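Local coordinates for protein putative 2,5-diketo-D-gluconic acid reductase B (Sinorhizobium meliloti, PDB 3UP8) that probably reduces methylglyoxal to hydroxyacetone with NADPH, and possibly 2,5-diketo-D-gluconate, as a member of the aldo/keto reductase family, at residues R62-V76 / D89-Y101. Sequence-based numbering, arbitrary orientation.
Sequences RHVDTAQIYGNEAEV and DVFLTTKVWVDNY. With ACT (acetate ion), chain C.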
loop_
_atom_site.group_PDB
_atom_site.type_symbol
_atom_site.label_atom_id
_atom_site.label_comp_id
_atom_site.label_asym_id
_atom_site.label_seq_id
_atom_site.Cartn_x
_atom_site.Cartn_y
_atom_site.Cartn_z
ATOM N N ARG A 62 -6.490 -1.302 -10.984
ATOM C CA ARG A 62 -6.884 0.111 -11.022
ATOM C C ARG A 62 -6.288 0.925 -9.871
ATOM O O ARG A 62 -6.726 2.042 -9.597
ATOM C CB ARG A 62 -8.405 0.236 -11.000
ATOM C CG ARG A 62 -9.117 -0.264 -12.254
ATOM C CD ARG A 62 -8.784 0.589 -13.488
ATOM N NE ARG A 62 -9.494 0.102 -14.665
ATOM C CZ ARG A 62 -9.030 -0.821 -15.503
ATOM N NH1 ARG A 62 -7.842 -1.365 -15.311
ATOM N NH2 ARG A 62 -9.768 -1.205 -16.538
ATOM N N HIS A 63 -5.309 0.350 -9.186
ATOM C CA HIS A 63 -4.646 0.992 -8.072
ATOM C C HIS A 63 -3.170 0.789 -8.344
ATOM O O HIS A 63 -2.715 -0.328 -8.529
ATOM C CB HIS A 63 -5.127 0.341 -6.754
ATOM C CG HIS A 63 -4.348 0.728 -5.537
ATOM N ND1 HIS A 63 -4.572 0.143 -4.306
ATOM C CD2 HIS A 63 -3.340 1.614 -5.352
ATOM C CE1 HIS A 63 -3.734 0.650 -3.422
ATOM N NE2 HIS A 63 -2.984 1.551 -4.026
ATOM N N VAL A 64 -2.432 1.888 -8.453
ATOM C CA VAL A 64 -0.995 1.824 -8.689
ATOM C C VAL A 64 -0.282 2.613 -7.593
ATOM O O VAL A 64 -0.663 3.745 -7.305
ATOM C CB VAL A 64 -0.593 2.405 -10.069
ATOM C CG1 VAL A 64 0.914 2.293 -10.258
ATOM C CG2 VAL A 64 -1.331 1.669 -11.215
ATOM N N ASP A 65 0.728 1.986 -6.994
ATOM C CA ASP A 65 1.466 2.556 -5.868
ATOM C C ASP A 65 2.948 2.746 -6.166
ATOM O O ASP A 65 3.656 1.794 -6.535
ATOM C CB ASP A 65 1.283 1.679 -4.627
ATOM C CG ASP A 65 1.990 2.239 -3.411
ATOM O OD1 ASP A 65 3.230 2.052 -3.302
ATOM O OD2 ASP A 65 1.296 2.851 -2.565
ATOM N N THR A 66 3.427 3.975 -5.976
ATOM C CA THR A 66 4.836 4.312 -6.212
ATOM C C THR A 66 5.343 5.271 -5.110
ATOM O O THR A 66 4.646 5.482 -4.108
ATOM C CB THR A 66 5.035 4.850 -7.665
ATOM O OG1 THR A 66 6.431 4.998 -7.964
ATOM C CG2 THR A 66 4.292 6.184 -7.871
ATOM N N ALA A 67 6.562 5.794 -5.265
ATOM C CA ALA A 67 7.193 6.651 -4.256
ATOM C C ALA A 67 8.291 7.451 -4.921
ATOM O O ALA A 67 8.875 6.999 -5.893
ATOM C CB ALA A 67 7.786 5.817 -3.127
ATOM N N GLN A 68 8.586 8.625 -4.386
ATOM C CA GLN A 68 9.707 9.419 -4.883
ATOM C C GLN A 68 11.010 8.619 -4.865
ATOM O O GLN A 68 11.742 8.603 -5.860
ATOM C CB GLN A 68 9.851 10.705 -4.070
ATOM C CG GLN A 68 8.757 11.703 -4.368
ATOM C CD GLN A 68 8.709 12.882 -3.394
ATOM O OE1 GLN A 68 9.467 12.955 -2.426
ATOM N NE2 GLN A 68 7.823 13.820 -3.679
ATOM N N ILE A 69 11.260 7.909 -3.765
ATOM C CA ILE A 69 12.535 7.193 -3.570
ATOM C C ILE A 69 12.714 5.968 -4.452
ATOM O O ILE A 69 13.851 5.555 -4.677
ATOM C CB ILE A 69 12.787 6.800 -2.087
ATOM C CG1 ILE A 69 14.267 6.461 -1.847
ATOM C CG2 ILE A 69 11.898 5.626 -1.659
ATOM C CD1 ILE A 69 15.236 7.616 -2.103
ATOM N N TYR A 70 11.621 5.369 -4.934
ATOM C CA TYR A 70 11.755 4.181 -5.802
ATOM C C TYR A 70 12.416 4.522 -7.124
ATOM O O TYR A 70 12.989 3.653 -7.749
ATOM C CB TYR A 70 10.419 3.489 -6.127
ATOM C CG TYR A 70 9.555 3.113 -4.961
ATOM C CD1 TYR A 70 10.086 2.909 -3.684
ATOM C CD2 TYR A 70 8.190 2.921 -5.151
ATOM C CE1 TYR A 70 9.255 2.554 -2.615
ATOM C CE2 TYR A 70 7.361 2.573 -4.095
ATOM C CZ TYR A 70 7.891 2.404 -2.834
ATOM O OH TYR A 70 7.025 2.057 -1.808
ATOM N N GLY A 71 12.328 5.775 -7.556
ATOM C CA GLY A 71 12.958 6.188 -8.808
ATOM C C GLY A 71 12.248 5.708 -10.066
ATOM O O GLY A 71 12.819 5.725 -11.147
ATOM N N ASN A 72 10.997 5.273 -9.945
ATOM C CA ASN A 72 10.270 4.787 -11.128
ATOM C C ASN A 72 8.964 5.534 -11.422
ATOM O O ASN A 72 8.136 5.055 -12.206
ATOM C CB ASN A 72 10.022 3.277 -11.010
ATOM C CG ASN A 72 9.295 2.901 -9.718
ATOM O OD1 ASN A 72 8.588 3.719 -9.133
ATOM N ND2 ASN A 72 9.470 1.661 -9.274
ATOM N N GLU A 73 8.782 6.709 -10.812
ATOM C CA GLU A 73 7.559 7.499 -11.050
ATOM C C GLU A 73 7.365 7.851 -12.526
ATOM O O GLU A 73 6.237 7.794 -13.044
ATOM C CB GLU A 73 7.568 8.794 -10.235
ATOM C CG GLU A 73 7.196 8.638 -8.763
ATOM C CD GLU A 73 7.442 9.930 -7.976
ATOM O OE1 GLU A 73 8.504 10.577 -8.193
ATOM O OE2 GLU A 73 6.570 10.307 -7.161
ATOM N N ALA A 74 8.460 8.219 -13.199
ATOM C CA ALA A 74 8.413 8.542 -14.628
ATOM C C ALA A 74 7.780 7.414 -15.458
ATOM O O ALA A 74 6.925 7.658 -16.315
ATOM C CB ALA A 74 9.830 8.889 -15.161
ATOM N N GLU A 75 8.183 6.184 -15.176
ATOM C CA GLU A 75 7.710 5.029 -15.936
ATOM C C GLU A 75 6.272 4.680 -15.556
ATOM O O GLU A 75 5.493 4.265 -16.415
ATOM C CB GLU A 75 8.668 3.846 -15.741
ATOM C CG GLU A 75 10.056 4.077 -16.382
ATOM C CD GLU A 75 11.064 4.792 -15.484
ATOM O OE1 GLU A 75 10.694 5.320 -14.407
ATOM O OE2 GLU A 75 12.258 4.829 -15.864
ATOM N N VAL A 76 5.912 4.865 -14.279
ATOM C CA VAL A 76 4.519 4.729 -13.862
ATOM C C VAL A 76 3.646 5.689 -14.671
ATOM O O VAL A 76 2.621 5.281 -15.210
ATOM C CB VAL A 76 4.313 4.965 -12.328
ATOM C CG1 VAL A 76 2.824 5.097 -11.994
ATOM C CG2 VAL A 76 4.928 3.821 -11.517
ATOM N N ASP A 89 -10.273 6.771 -13.499
ATOM C CA ASP A 89 -10.496 5.354 -13.185
ATOM C C ASP A 89 -9.317 4.703 -12.465
ATOM O O ASP A 89 -9.429 3.560 -12.012
ATOM C CB ASP A 89 -10.794 4.550 -14.460
ATOM C CG ASP A 89 -12.122 4.929 -15.110
ATOM O OD1 ASP A 89 -12.957 5.614 -14.475
ATOM O OD2 ASP A 89 -12.322 4.524 -16.270
ATOM N N VAL A 90 -8.185 5.399 -12.388
ATOM C CA VAL A 90 -7.016 4.843 -11.714
ATOM C C VAL A 90 -6.837 5.532 -10.365
ATOM O O VAL A 90 -7.024 6.738 -10.251
ATOM C CB VAL A 90 -5.721 4.973 -12.558
ATOM C CG1 VAL A 90 -4.504 4.429 -11.803
ATOM C CG2 VAL A 90 -5.861 4.223 -13.892
ATOM N N PHE A 91 -6.484 4.752 -9.355
ATOM C CA PHE A 91 -6.131 5.295 -8.045
ATOM C C PHE A 91 -4.613 5.297 -7.932
ATOM O O PHE A 91 -3.979 4.237 -7.889
ATOM C CB PHE A 91 -6.755 4.456 -6.934
ATOM C CG PHE A 91 -6.640 5.082 -5.579
ATOM C CD1 PHE A 91 -7.718 5.752 -5.023
ATOM C CD2 PHE A 91 -5.443 5.024 -4.878
ATOM C CE1 PHE A 91 -7.609 6.368 -3.756
ATOM C CE2 PHE A 91 -5.324 5.629 -3.623
ATOM C CZ PHE A 91 -6.410 6.301 -3.069
ATOM N N LEU A 92 -4.028 6.490 -7.894
ATOM C CA LEU A 92 -2.576 6.615 -7.977
ATOM C C LEU A 92 -2.008 7.171 -6.681
ATOM O O LEU A 92 -2.416 8.228 -6.235
ATOM C CB LEU A 92 -2.162 7.471 -9.198
ATOM C CG LEU A 92 -0.663 7.807 -9.391
ATOM C CD1 LEU A 92 0.231 6.567 -9.621
ATOM C CD2 LEU A 92 -0.448 8.842 -10.511
ATOM N N THR A 93 -1.058 6.447 -6.098
ATOM C CA THR A 93 -0.432 6.833 -4.845
ATOM C C THR A 93 1.047 7.099 -5.049
ATOM O O THR A 93 1.723 6.303 -5.697
ATOM C CB THR A 93 -0.547 5.668 -3.848
ATOM O OG1 THR A 93 -1.932 5.397 -3.625
ATOM C CG2 THR A 93 0.168 5.978 -2.504
ATOM N N THR A 94 1.549 8.210 -4.512
ATOM C CA THR A 94 3.002 8.344 -4.330
ATOM C C THR A 94 3.335 8.743 -2.892
ATOM O O THR A 94 2.433 8.916 -2.060
ATOM C CB THR A 94 3.699 9.226 -5.426
ATOM O OG1 THR A 94 5.118 9.010 -5.382
ATOM C CG2 THR A 94 3.369 10.728 -5.265
ATOM N N LYS A 95 4.626 8.840 -2.593
ATOM C CA LYS A 95 5.090 9.063 -1.228
ATOM C C LYS A 95 6.202 10.100 -1.228
ATOM O O LYS A 95 7.110 10.056 -2.062
ATOM C CB LYS A 95 5.624 7.755 -0.623
ATOM C CG LYS A 95 4.682 6.554 -0.788
ATOM C CD LYS A 95 5.224 5.299 -0.108
ATOM C CE LYS A 95 4.416 4.056 -0.478
ATOM N NZ LYS A 95 4.651 3.574 -1.892
ATOM N N VAL A 96 6.127 11.028 -0.283
ATOM C CA VAL A 96 7.197 12.011 -0.077
ATOM C C VAL A 96 8.369 11.396 0.689
ATOM O O VAL A 96 8.197 10.878 1.791
ATOM C CB VAL A 96 6.666 13.248 0.669
ATOM C CG1 VAL A 96 7.758 14.287 0.843
ATOM C CG2 VAL A 96 5.477 13.811 -0.069
ATOM N N TRP A 97 9.550 11.447 0.077
ATOM C CA TRP A 97 10.774 10.931 0.669
ATOM C C TRP A 97 11.227 11.867 1.782
ATOM O O TRP A 97 11.026 13.087 1.714
ATOM C CB TRP A 97 11.882 10.798 -0.385
ATOM C CG TRP A 97 13.164 10.195 0.170
ATOM C CD1 TRP A 97 14.414 10.749 0.137
ATOM C CD2 TRP A 97 13.294 8.945 0.852
ATOM N NE1 TRP A 97 15.316 9.912 0.748
ATOM C CE2 TRP A 97 14.655 8.801 1.203
ATOM C CE3 TRP A 97 12.390 7.926 1.202
ATOM C CZ2 TRP A 97 15.139 7.678 1.882
ATOM C CZ3 TRP A 97 12.874 6.800 1.879
ATOM C CH2 TRP A 97 14.236 6.690 2.210
ATOM N N VAL A 98 11.833 11.285 2.810
ATOM C CA VAL A 98 12.183 12.026 4.022
ATOM C C VAL A 98 13.132 13.214 3.758
ATOM O O VAL A 98 13.131 14.160 4.523
ATOM C CB VAL A 98 12.777 11.100 5.118
ATOM C CG1 VAL A 98 11.793 9.957 5.480
ATOM C CG2 VAL A 98 14.128 10.521 4.700
ATOM N N ASP A 99 13.933 13.170 2.687
ATOM C CA ASP A 99 14.843 14.295 2.374
ATOM C C ASP A 99 14.053 15.533 1.954
ATOM O O ASP A 99 14.578 16.648 1.918
ATOM C CB ASP A 99 15.821 13.920 1.247
ATOM C CG ASP A 99 16.876 12.900 1.682
ATOM O OD1 ASP A 99 17.050 12.651 2.899
ATOM O OD2 ASP A 99 17.544 12.351 0.783
ATOM N N ASN A 100 12.789 15.327 1.611
ATOM C CA ASN A 100 11.942 16.398 1.127
ATOM C C ASN A 100 10.938 16.904 2.163
ATOM O O ASN A 100 9.952 17.551 1.808
ATOM C CB ASN A 100 11.208 15.944 -0.138
ATOM C CG ASN A 100 12.155 15.582 -1.272
ATOM O OD1 ASN A 100 13.227 16.170 -1.417
ATOM N ND2 ASN A 100 11.758 14.610 -2.084
ATOM N N TYR A 101 11.182 16.623 3.435
ATOM C CA TYR A 101 10.203 16.937 4.478
ATOM C C TYR A 101 10.043 18.405 4.885
ATOM O O TYR A 101 8.960 18.804 5.271
ATOM C CB TYR A 101 10.454 16.076 5.712
ATOM C CG TYR A 101 9.836 14.693 5.626
ATOM C CD1 TYR A 101 10.033 13.780 6.651
ATOM C CD2 TYR A 101 9.057 14.298 4.528
ATOM C CE1 TYR A 101 9.462 12.513 6.622
ATOM C CE2 TYR A 101 8.480 13.011 4.480
ATOM C CZ TYR A 101 8.699 12.129 5.536
ATOM O OH TYR A 101 8.152 10.865 5.555
HETATM C C ACT C . 8.620 0.690 0.918
HETATM O O ACT C . 7.568 0.526 0.262
HETATM O OXT ACT C . 9.300 1.671 0.592
HETATM C CH3 ACT C . 9.053 -0.215 2.028
HETATM O O HOH W 1 -1.392 2.923 -2.217
HETATM O O HOH W 2 9.753 8.251 -1.378
#
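His63, Val64 and Asp65 pair in parallel with Phe91, Leu92 and Thr93, the two strand axes 4.8 Å apart at 11°. Backbone bonds run from Phe91 N–Arg62 O to Thr66 N–Thr93 O, and past the strand end Gln68 N donates to Lys95 O. On the face carrying His63, Phe91 turns its ring edge toward the imidazole face, with planes at 72°. A water joins His63 NE2, Asp65 OD2 and Thr93 OG1, while His63 ND1 bonds Pro35 O. Lys95 runs past the methyl of Ala67 and bends at its last torsion (chi4 73°). This brings Lys95 NZ to Asp65 OD1 at 2.5 Å, a salt bridge on the syn side of the carboxylate. Lys95 NZ also donates to Tyr70 OH at 2.8 Å and to Thr66 O from above its carbonyl plane. A methionine in place of Lys95 would probably leave Asp65 without its counter-charge and Tyr70 OH without this donor. Tyr70 OH donates to O of the acetate ion at 2.6 Å, and Ala67 CB sits over the ring centre. On the other side of the sheet, Thr94 OG1 donates to Glu73 OE2 at 2.6 Å. Beyond the strands, Gln68 OE1 accepts from Trp97 N and Asn100 ND2 on opposite faces of its amide. Ile69 CD1 lies over the five-membered ring of Trp97 in a CH-pi contact. This beta-alpha-beta unit of the TIM barrel carries three members of the Asp-Tyr-Lys-His tetrad of aldo/keto reductases; His128, also bonded to the acetate, would be the fourth. Tyr70 is the predicted proton donor, its pKa probably lowered by Lys95.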